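Local coordinates for aldehyde dehydrogenase family protein (Pseudomonas syringae pv. tomato, PDB 6X9L) that oxidises long-chain aliphatic aldehydes such as octanal, using NAD+ as the electron acceptor, at residues A[116-121]-A[448-453]; A[255-260]-A[465-470]; A[92-97]-A[110-115]. The protein carries 1 engineered substitution. One frame throughout, in Å; residues are numbered along the deposited sequence.

Contact 1 (A[116-121]-A[448-453]); sequences VPLAAE and PSWNPM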
# COMPACT_ATOMS: atom_id res chain seq x y z
N VAL A 116 -22.65 -16.62 -8.34
CA VAL A 116 -21.81 -17.09 -9.45
C VAL A 116 -21.62 -16.04 -10.54
O VAL A 116 -20.48 -15.74 -10.92
CB VAL A 116 -22.36 -18.39 -10.07
CG1 VAL A 116 -21.48 -18.84 -11.22
CG2 VAL A 116 -22.47 -19.47 -9.01
N PRO A 117 -22.69 -15.46 -11.09
CA PRO A 117 -22.51 -14.52 -12.21
C PRO A 117 -21.66 -13.31 -11.88
O PRO A 117 -20.89 -12.85 -12.73
CB PRO A 117 -23.94 -14.12 -12.57
CG PRO A 117 -24.78 -15.30 -12.14
CD PRO A 117 -24.11 -15.85 -10.90
N LEU A 118 -21.78 -12.75 -10.68
CA LEU A 118 -20.93 -11.61 -10.35
C LEU A 118 -19.47 -12.03 -10.30
O LEU A 118 -18.59 -11.28 -10.75
CB LEU A 118 -21.39 -10.98 -9.04
CG LEU A 118 -22.82 -10.45 -9.16
CD1 LEU A 118 -23.11 -9.35 -8.14
CD2 LEU A 118 -23.09 -9.92 -10.56
N ALA A 119 -19.18 -13.24 -9.81
CA ALA A 119 -17.82 -13.77 -9.85
C ALA A 119 -17.34 -13.94 -11.30
O ALA A 119 -16.20 -13.57 -11.64
CB ALA A 119 -17.76 -15.11 -9.09
N ALA A 120 -18.18 -14.50 -12.17
CA ALA A 120 -17.82 -14.59 -13.59
C ALA A 120 -17.36 -13.23 -14.13
O ALA A 120 -16.38 -13.15 -14.88
CB ALA A 120 -18.99 -15.14 -14.41
N GLU A 121 -18.03 -12.16 -13.69
CA GLU A 121 -17.78 -10.83 -14.24
C GLU A 121 -16.36 -10.34 -13.98
O GLU A 121 -15.74 -9.72 -14.86
CB GLU A 121 -18.80 -9.85 -13.66
CG GLU A 121 -20.12 -9.89 -14.38
CD GLU A 121 -20.04 -9.27 -15.76
OE1 GLU A 121 -19.80 -10.00 -16.75
OE2 GLU A 121 -20.20 -8.03 -15.84
N PRO A 448 -28.16 2.26 -7.78
CA PRO A 448 -27.64 1.85 -9.08
C PRO A 448 -27.35 0.36 -9.09
O PRO A 448 -27.27 -0.30 -8.05
CB PRO A 448 -26.35 2.66 -9.21
CG PRO A 448 -25.88 2.77 -7.79
CD PRO A 448 -27.14 2.92 -6.95
N SER A 449 -27.20 -0.18 -10.29
CA SER A 449 -26.83 -1.58 -10.44
C SER A 449 -25.33 -1.73 -10.34
O SER A 449 -24.57 -0.78 -10.57
CB SER A 449 -27.34 -2.15 -11.76
OG SER A 449 -27.02 -1.28 -12.81
N TRP A 450 -24.91 -2.94 -10.00
CA TRP A 450 -23.52 -3.22 -9.70
C TRP A 450 -22.63 -2.91 -10.91
O TRP A 450 -23.03 -3.11 -12.06
CB TRP A 450 -23.43 -4.68 -9.27
CG TRP A 450 -22.09 -5.17 -8.92
CD1 TRP A 450 -21.40 -4.94 -7.77
CD2 TRP A 450 -21.28 -6.05 -9.72
NE1 TRP A 450 -20.18 -5.60 -7.82
CE2 TRP A 450 -20.09 -6.29 -9.00
CE3 TRP A 450 -21.45 -6.65 -10.97
CZ2 TRP A 450 -19.07 -7.10 -9.50
CZ3 TRP A 450 -20.44 -7.45 -11.46
CH2 TRP A 450 -19.27 -7.67 -10.73
N ASN A 451 -21.43 -2.41 -10.65
CA ASN A 451 -20.53 -1.97 -11.72
C ASN A 451 -19.19 -2.69 -11.59
O ASN A 451 -18.38 -2.34 -10.71
CB ASN A 451 -20.33 -0.45 -11.67
CG ASN A 451 -19.42 0.08 -12.75
OD1 ASN A 451 -18.77 -0.68 -13.45
ND2 ASN A 451 -19.34 1.39 -12.87
N PRO A 452 -18.90 -3.69 -12.43
CA PRO A 452 -17.66 -4.46 -12.25
C PRO A 452 -16.38 -3.69 -12.57
O PRO A 452 -15.29 -4.23 -12.35
CB PRO A 452 -17.84 -5.64 -13.22
CG PRO A 452 -18.81 -5.15 -14.25
CD PRO A 452 -19.75 -4.25 -13.49
N MET A 453 -16.47 -2.46 -13.09
CA MET A 453 -15.27 -1.68 -13.36
C MET A 453 -14.97 -0.67 -12.27
O MET A 453 -13.87 -0.09 -12.27
CB MET A 453 -15.41 -0.93 -14.69
CG MET A 453 -15.60 -1.80 -15.91
SD MET A 453 -14.16 -2.80 -16.29
CE MET A 453 -12.82 -1.88 -15.53

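Contact 2 (A[255-260]-A[465-470]); sequences TQELGG and GREYGV. With NAD (nicotinamide-adenine-dinucleotide), chain D.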
# COMPACT_ATOMS: atom_id res chain seq x y z
N THR A 255 -2.44 -5.93 0.69
CA THR A 255 -3.74 -5.49 0.24
C THR A 255 -4.81 -6.04 1.17
O THR A 255 -4.82 -7.24 1.46
CB THR A 255 -3.99 -5.93 -1.21
OG1 THR A 255 -3.27 -5.05 -2.08
CG2 THR A 255 -5.45 -5.88 -1.54
N GLN A 256 -5.70 -5.17 1.65
CA GLN A 256 -6.68 -5.53 2.68
C GLN A 256 -8.05 -4.96 2.36
O GLN A 256 -8.20 -3.77 2.08
CB GLN A 256 -6.24 -5.03 4.07
CG GLN A 256 -4.86 -5.48 4.48
CD GLN A 256 -4.28 -4.59 5.56
OE1 GLN A 256 -3.92 -3.44 5.29
NE2 GLN A 256 -4.21 -5.10 6.78
N GLU A 257 -9.05 -5.83 2.43
CA GLU A 257 -10.46 -5.50 2.29
C GLU A 257 -11.10 -5.99 3.58
O GLU A 257 -11.24 -7.20 3.78
CB GLU A 257 -11.08 -6.17 1.08
CG GLU A 257 -10.42 -5.85 -0.24
CD GLU A 257 -11.10 -4.69 -0.94
OE1 GLU A 257 -12.12 -4.21 -0.38
OE2 GLU A 257 -10.63 -4.25 -2.02
N LEU A 258 -11.47 -5.05 4.46
CA LEU A 258 -11.92 -5.43 5.80
C LEU A 258 -13.36 -5.01 6.11
O LEU A 258 -14.21 -4.96 5.21
CB LEU A 258 -10.96 -4.86 6.83
CG LEU A 258 -9.48 -4.98 6.44
CD1 LEU A 258 -8.63 -4.40 7.54
CD2 LEU A 258 -9.07 -6.43 6.14
N GLY A 259 -13.63 -4.67 7.37
CA GLY A 259 -14.99 -4.44 7.82
C GLY A 259 -15.61 -3.15 7.30
O GLY A 259 -14.95 -2.30 6.70
N GLY A 260 -16.92 -3.02 7.54
CA GLY A 260 -17.65 -1.81 7.21
C GLY A 260 -18.89 -1.62 8.06
O GLY A 260 -19.34 -2.54 8.76
N GLY A 465 -5.82 -0.43 -0.51
CA GLY A 465 -5.87 -0.90 -1.88
C GLY A 465 -7.29 -0.93 -2.44
O GLY A 465 -8.28 -0.66 -1.75
N ARG A 466 -7.38 -1.27 -3.73
CA ARG A 466 -8.64 -1.36 -4.48
C ARG A 466 -8.69 -2.66 -5.29
O ARG A 466 -7.67 -3.13 -5.81
CB ARG A 466 -8.82 -0.18 -5.44
CG ARG A 466 -9.16 1.12 -4.76
CD ARG A 466 -10.39 0.99 -3.88
NE ARG A 466 -10.71 2.25 -3.22
CZ ARG A 466 -10.20 2.64 -2.06
NH1 ARG A 466 -9.32 1.85 -1.43
NH2 ARG A 466 -10.56 3.80 -1.52
N GLU A 467 -9.89 -3.21 -5.40
CA GLU A 467 -10.15 -4.36 -6.25
C GLU A 467 -11.17 -3.97 -7.32
O GLU A 467 -11.73 -2.86 -7.31
CB GLU A 467 -10.64 -5.57 -5.42
CG GLU A 467 -9.58 -6.10 -4.41
CD GLU A 467 -9.95 -7.44 -3.72
OE1 GLU A 467 -11.15 -7.74 -3.57
OE2 GLU A 467 -9.01 -8.18 -3.32
N TYR A 468 -11.38 -4.90 -8.26
CA TYR A 468 -12.26 -4.76 -9.42
C TYR A 468 -11.60 -3.94 -10.52
O TYR A 468 -10.82 -3.02 -10.23
CB TYR A 468 -13.60 -4.09 -9.06
CG TYR A 468 -14.41 -4.68 -7.91
CD1 TYR A 468 -13.87 -5.58 -6.99
CD2 TYR A 468 -15.74 -4.30 -7.73
CE1 TYR A 468 -14.63 -6.09 -5.94
CE2 TYR A 468 -16.50 -4.80 -6.68
CZ TYR A 468 -15.95 -5.70 -5.79
OH TYR A 468 -16.74 -6.18 -4.76
N GLY A 469 -11.88 -4.25 -11.78
CA GLY A 469 -11.43 -3.45 -12.90
C GLY A 469 -9.94 -3.13 -12.97
O GLY A 469 -9.11 -3.80 -12.35
N VAL A 470 -9.61 -2.07 -13.72
CA VAL A 470 -8.21 -1.72 -13.93
C VAL A 470 -7.50 -1.43 -12.60
O VAL A 470 -6.34 -1.80 -12.42
CB VAL A 470 -8.10 -0.53 -14.92
CG1 VAL A 470 -8.87 0.65 -14.40
CG2 VAL A 470 -6.64 -0.13 -15.13
PA NAD D . -11.92 -13.57 9.00
O1A NAD D . -11.20 -12.28 9.15
O2A NAD D . -12.22 -14.24 10.28
O5B NAD D . -11.13 -14.57 8.00
C5B NAD D . -10.80 -14.19 6.68
C4B NAD D . -9.70 -15.10 6.12
O4B NAD D . -8.54 -14.96 6.91
C3B NAD D . -10.06 -16.58 6.20
O3B NAD D . -9.51 -17.22 5.05
C2B NAD D . -9.34 -17.07 7.44
O2B NAD D . -8.98 -18.44 7.37
C1B NAD D . -8.10 -16.22 7.39
N9A NAD D . -7.50 -15.96 8.69
C8A NAD D . -8.11 -15.90 9.93
N7A NAD D . -7.15 -15.56 10.82
C5A NAD D . -5.97 -15.40 10.17
C6A NAD D . -4.70 -15.05 10.60
N6A NAD D . -4.50 -14.65 11.85
N1A NAD D . -3.69 -14.95 9.66
C2A NAD D . -3.93 -15.20 8.33
N3A NAD D . -5.20 -15.54 7.91
C4A NAD D . -6.19 -15.64 8.83
O3 NAD D . -13.22 -13.29 8.08
PN NAD D . -14.77 -13.39 8.46
O1N NAD D . -15.08 -12.41 9.53
O2N NAD D . -15.15 -14.80 8.65
O5D NAD D . -15.27 -12.83 7.01
C5D NAD D . -16.22 -11.80 6.95
C4D NAD D . -15.50 -10.46 7.02
O4D NAD D . -14.89 -10.17 5.77
C3D NAD D . -16.48 -9.33 7.29
O3D NAD D . -15.85 -8.36 8.09
C2D NAD D . -16.68 -8.74 5.92
O2D NAD D . -17.10 -7.40 5.97
C1D NAD D . -15.28 -8.89 5.33
N1N NAD D . -15.40 -8.75 3.87
C2N NAD D . -14.84 -7.66 3.26
C3N NAD D . -14.98 -7.48 1.89
C7N NAD D . -14.41 -6.29 1.18
O7N NAD D . -14.34 -6.37 -0.23
N7N NAD D . -14.00 -5.21 1.83
C4N NAD D . -15.70 -8.41 1.14
C5N NAD D . -16.27 -9.50 1.78
C6N NAD D . -16.12 -9.66 3.15
O HOH W 1 -9.53 -1.82 0.85

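Contact 3 (A[92-97]-A[110-115]); sequences RKEELA and SARAMQ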
# COMPACT_ATOMS: atom_id res chain seq x y z
N ARG A 92 -20.17 -24.44 -15.84
CA ARG A 92 -20.35 -25.19 -14.61
C ARG A 92 -21.04 -24.36 -13.53
O ARG A 92 -20.88 -24.64 -12.34
CB ARG A 92 -18.99 -25.70 -14.11
CG ARG A 92 -18.26 -26.55 -15.12
CD ARG A 92 -16.85 -26.87 -14.67
NE ARG A 92 -16.07 -27.52 -15.73
CZ ARG A 92 -14.85 -28.02 -15.56
NH1 ARG A 92 -14.25 -27.96 -14.38
NH2 ARG A 92 -14.23 -28.59 -16.57
N LYS A 93 -21.81 -23.35 -13.93
CA LYS A 93 -22.36 -22.41 -12.96
C LYS A 93 -23.34 -23.09 -12.00
O LYS A 93 -23.34 -22.80 -10.80
CB LYS A 93 -23.02 -21.24 -13.69
CG LYS A 93 -24.07 -21.67 -14.69
CD LYS A 93 -25.12 -20.61 -14.83
CE LYS A 93 -25.91 -20.81 -16.09
NZ LYS A 93 -26.58 -19.53 -16.42
N GLU A 94 -24.19 -23.98 -12.52
CA GLU A 94 -25.13 -24.69 -11.66
C GLU A 94 -24.42 -25.54 -10.62
O GLU A 94 -24.82 -25.59 -9.45
CB GLU A 94 -26.07 -25.55 -12.49
CG GLU A 94 -26.96 -26.47 -11.67
CD GLU A 94 -28.01 -25.75 -10.83
OE1 GLU A 94 -28.14 -24.51 -10.92
OE2 GLU A 94 -28.72 -26.45 -10.07
N GLU A 95 -23.37 -26.25 -11.04
CA GLU A 95 -22.57 -27.01 -10.09
C GLU A 95 -21.96 -26.10 -9.05
O GLU A 95 -21.90 -26.44 -7.86
CB GLU A 95 -21.49 -27.80 -10.84
CG GLU A 95 -22.01 -28.85 -11.82
CD GLU A 95 -22.83 -28.27 -12.98
OE1 GLU A 95 -22.49 -27.17 -13.47
OE2 GLU A 95 -23.82 -28.91 -13.41
N LEU A 96 -21.51 -24.91 -9.48
CA LEU A 96 -20.89 -23.97 -8.56
C LEU A 96 -21.93 -23.35 -7.61
O LEU A 96 -21.65 -23.15 -6.42
CB LEU A 96 -20.16 -22.89 -9.36
CG LEU A 96 -18.89 -23.27 -10.13
CD1 LEU A 96 -18.58 -22.18 -11.14
CD2 LEU A 96 -17.72 -23.46 -9.20
N ALA A 97 -23.13 -23.04 -8.11
CA ALA A 97 -24.15 -22.48 -7.23
C ALA A 97 -24.57 -23.48 -6.16
O ALA A 97 -24.87 -23.11 -5.02
CB ALA A 97 -25.38 -22.03 -8.03
N SER A 110 -30.31 -17.13 -4.89
CA SER A 110 -29.24 -16.15 -4.75
C SER A 110 -27.94 -16.65 -5.35
O SER A 110 -27.13 -15.86 -5.85
CB SER A 110 -29.03 -15.84 -3.28
OG SER A 110 -29.25 -14.48 -3.05
N ALA A 111 -27.67 -17.96 -5.25
CA ALA A 111 -26.39 -18.47 -5.71
C ALA A 111 -26.33 -18.48 -7.23
O ALA A 111 -25.27 -18.19 -7.81
CB ALA A 111 -26.14 -19.87 -5.15
N ARG A 112 -27.46 -18.74 -7.88
CA ARG A 112 -27.50 -18.74 -9.34
C ARG A 112 -27.49 -17.33 -9.90
O ARG A 112 -26.82 -17.06 -10.91
CB ARG A 112 -28.75 -19.48 -9.81
CG ARG A 112 -28.79 -20.96 -9.45
CD ARG A 112 -30.17 -21.53 -9.66
NE ARG A 112 -30.18 -22.99 -9.60
CZ ARG A 112 -31.23 -23.71 -9.20
NH1 ARG A 112 -32.34 -23.10 -8.81
NH2 ARG A 112 -31.18 -25.04 -9.18
N ALA A 113 -28.21 -16.40 -9.27
CA ALA A 113 -28.42 -15.09 -9.86
C ALA A 113 -27.25 -14.16 -9.63
O ALA A 113 -27.03 -13.25 -10.44
CB ALA A 113 -29.68 -14.44 -9.29
N MET A 114 -26.47 -14.38 -8.57
CA MET A 114 -25.49 -13.37 -8.20
C MET A 114 -24.17 -13.94 -7.70
O MET A 114 -23.10 -13.53 -8.17
CB MET A 114 -26.08 -12.45 -7.15
CG MET A 114 -26.78 -11.25 -7.76
SD MET A 114 -27.24 -10.12 -6.46
CE MET A 114 -28.15 -11.24 -5.39
N GLN A 115 -24.25 -14.86 -6.74
CA GLN A 115 -23.06 -15.49 -6.19
C GLN A 115 -22.11 -15.99 -7.29
O GLN A 115 -20.90 -15.79 -7.21
CB GLN A 115 -23.50 -16.62 -5.26
CG GLN A 115 -22.48 -17.05 -4.21
CD GLN A 115 -22.28 -16.05 -3.07
OE1 GLN A 115 -21.15 -15.68 -2.78
NE2 GLN A 115 -23.36 -15.66 -2.41

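Contact 1 (A[116-121]-A[448-453])
Leu118, Glu121 and Pro452 meet Trp450 from three directions, and the indole is the piece that organises them. Over one face lies CD1 of Leu118, about 4.1 Å from Trp450 CD2 and offset toward the rim. Its other methyl reaches the benzo half of the ring, with Leu118 CD2 3.7 Å from Trp450 CE3. The opposite face has the backbone N of Pro452 above it, again near the rim, so the chain that carries the tryptophan folds back over its own side chain. Glu121 comes in at the edge: its CB lies close to the ring plane, 3.6 Å from Trp450 CZ3. The indole gets between the helix and the loop because its CG stands anti to its own backbone N (chi1 -180°), which sets the ring against Leu118 and Glu121.

Glu121 uses its methylene groups against the indole and then turns. A bend at chi2 (-72°) swings the carboxylate round so that OE2 rests 3.6 Å from CG of Pro452, with the carboxylate plane inclined 62° to the ring. That contact is plain packing; the polar partner of OE2 is Arg124, one turn further along the same helix, in a salt bridge. Trp450 NE1 makes a weak hydrogen bond to Tyr163 OH. Just after the tryptophan the loop makes an Asx turn, Met453 N donating to Asn451 OD1 at 2.9 Å, while Asn451 ND2 bonds Thr142 of the second subunit.

Leu118 and Trp450 both touch the bound octanal. Overlapping in this way, they form part of the apolar wall of the octanal pocket, contributed by a helix and a loop far apart in sequence and consistent with a site for an aliphatic aldehyde.

Contact 2 (A[255-260]-A[465-470])
Strand 253-257 runs antiparallel to the short strand 463-464, and just past that pairing the two backbones part around a water, which donates to Gln256 O (2.7 Å) and to Gly465 O (3.1 Å). The same Gly465 O also takes a bond from Arg466 NH1 at 2.7 Å, the donor sitting above the carbonyl plane, and Arg466 NH2 goes on to a salt bridge with Glu478 of the second subunit.

Beyond the water the contact belongs to two glutamates that cross at a slant. OE2 of Glu257 packs on the methylene of Glu467, 3.2 Å from its CG, and the carboxylate planes are turned 42° apart. Strand 253-257 lies parallel to strand 230-234 in the sheet of the Rossmann-like NAD-binding part of aldehyde dehydrogenases, and Glu257 stands at its end, where the nicotinamide arrives. The carboxamide nitrogen N7N of NAD makes a weak bond to Glu257 OE1 (3.1 Å) and another, nearly straight but long and weak, to Leu258 O (3.4 Å). A sharp bend at chi2 (-93°) lets Glu257 lie with one oxygen by the cofactor and the other against Glu467. Glu257 OE2 and Glu467 OE1 lie 3.9 Å apart, and Glu467 OE2 forms a salt bridge with Lys168.

Contact 3 (A[92-97]-A[110-115])
The carboxylate of Glu94 and the guanidinium of Arg112 meet edge to edge, their planes only 23° apart. The carboxylate lies at the side of the guanidinium that carries NE and NH2, so each oxygen has its own nitrogen: Arg112 NE bonds Glu94 OE1 at 2.9 Å, and Arg112 NH2 bonds Glu94 OE2 at 3.0 Å, the latter almost perfectly straight. OE1 uses its syn lone pair, and OE2 is also met on the syn side, somewhat out of the carboxylate plane. Two bonds between near-coplanar groups would fix the rotation of both.

Glu94 gets there with its CG anti to the backbone N (chi1 171°) and a bend further out, whereas the arginine runs extended from CG to NE to reach the carboxylate. Outer partners extend the pair: Gln98 donates to Glu94 OE2, and Glu326 makes a salt bridge with Arg112 NH1.

Beside the ion pair the helices touch through alanines. Ala97 CB rests 3.7 Å from Ala111 CB, while Ala97 O is 3.5 Å from the same methyl; the aliphatic part of Arg112 joins in, its CG 3.8 Å from Ala97 CB. Helix 108-115 ends in a wider pi-type turn, where Ser110 O receives both Met114 N and Gln115 N.

The short helix axes pass 9.0 Å apart with their directions at 114°. This is the packing of two consecutive helices, 93-104 and 108-115, joined by a short loop, with small side chains at the crossing and a bidentate, side-on salt bridge beside them, away from the ligand sites.

Both segments of contact 3 precede those of contact 1, whereas contacts 1 and 2 interleave along the sequence. Contacts 1 and 3, centres 13 Å apart, share the run of helices 93-104, 108-115 and 117-129, with Val116 packing on the first. Contact 2 lies at the end of strand 253-257, in the mixed sheet that includes 230-234. Its centre is 15 Å from that of contact 1, and the two meet where Pro452 and Met453 pack on Tyr468 and Gly469; both also touch the second subunit. Thus the contacts touching octanal (1) and NAD (2) pack on each other, while contact 3, 23 Å from contact 2, is helix packing away from both sites.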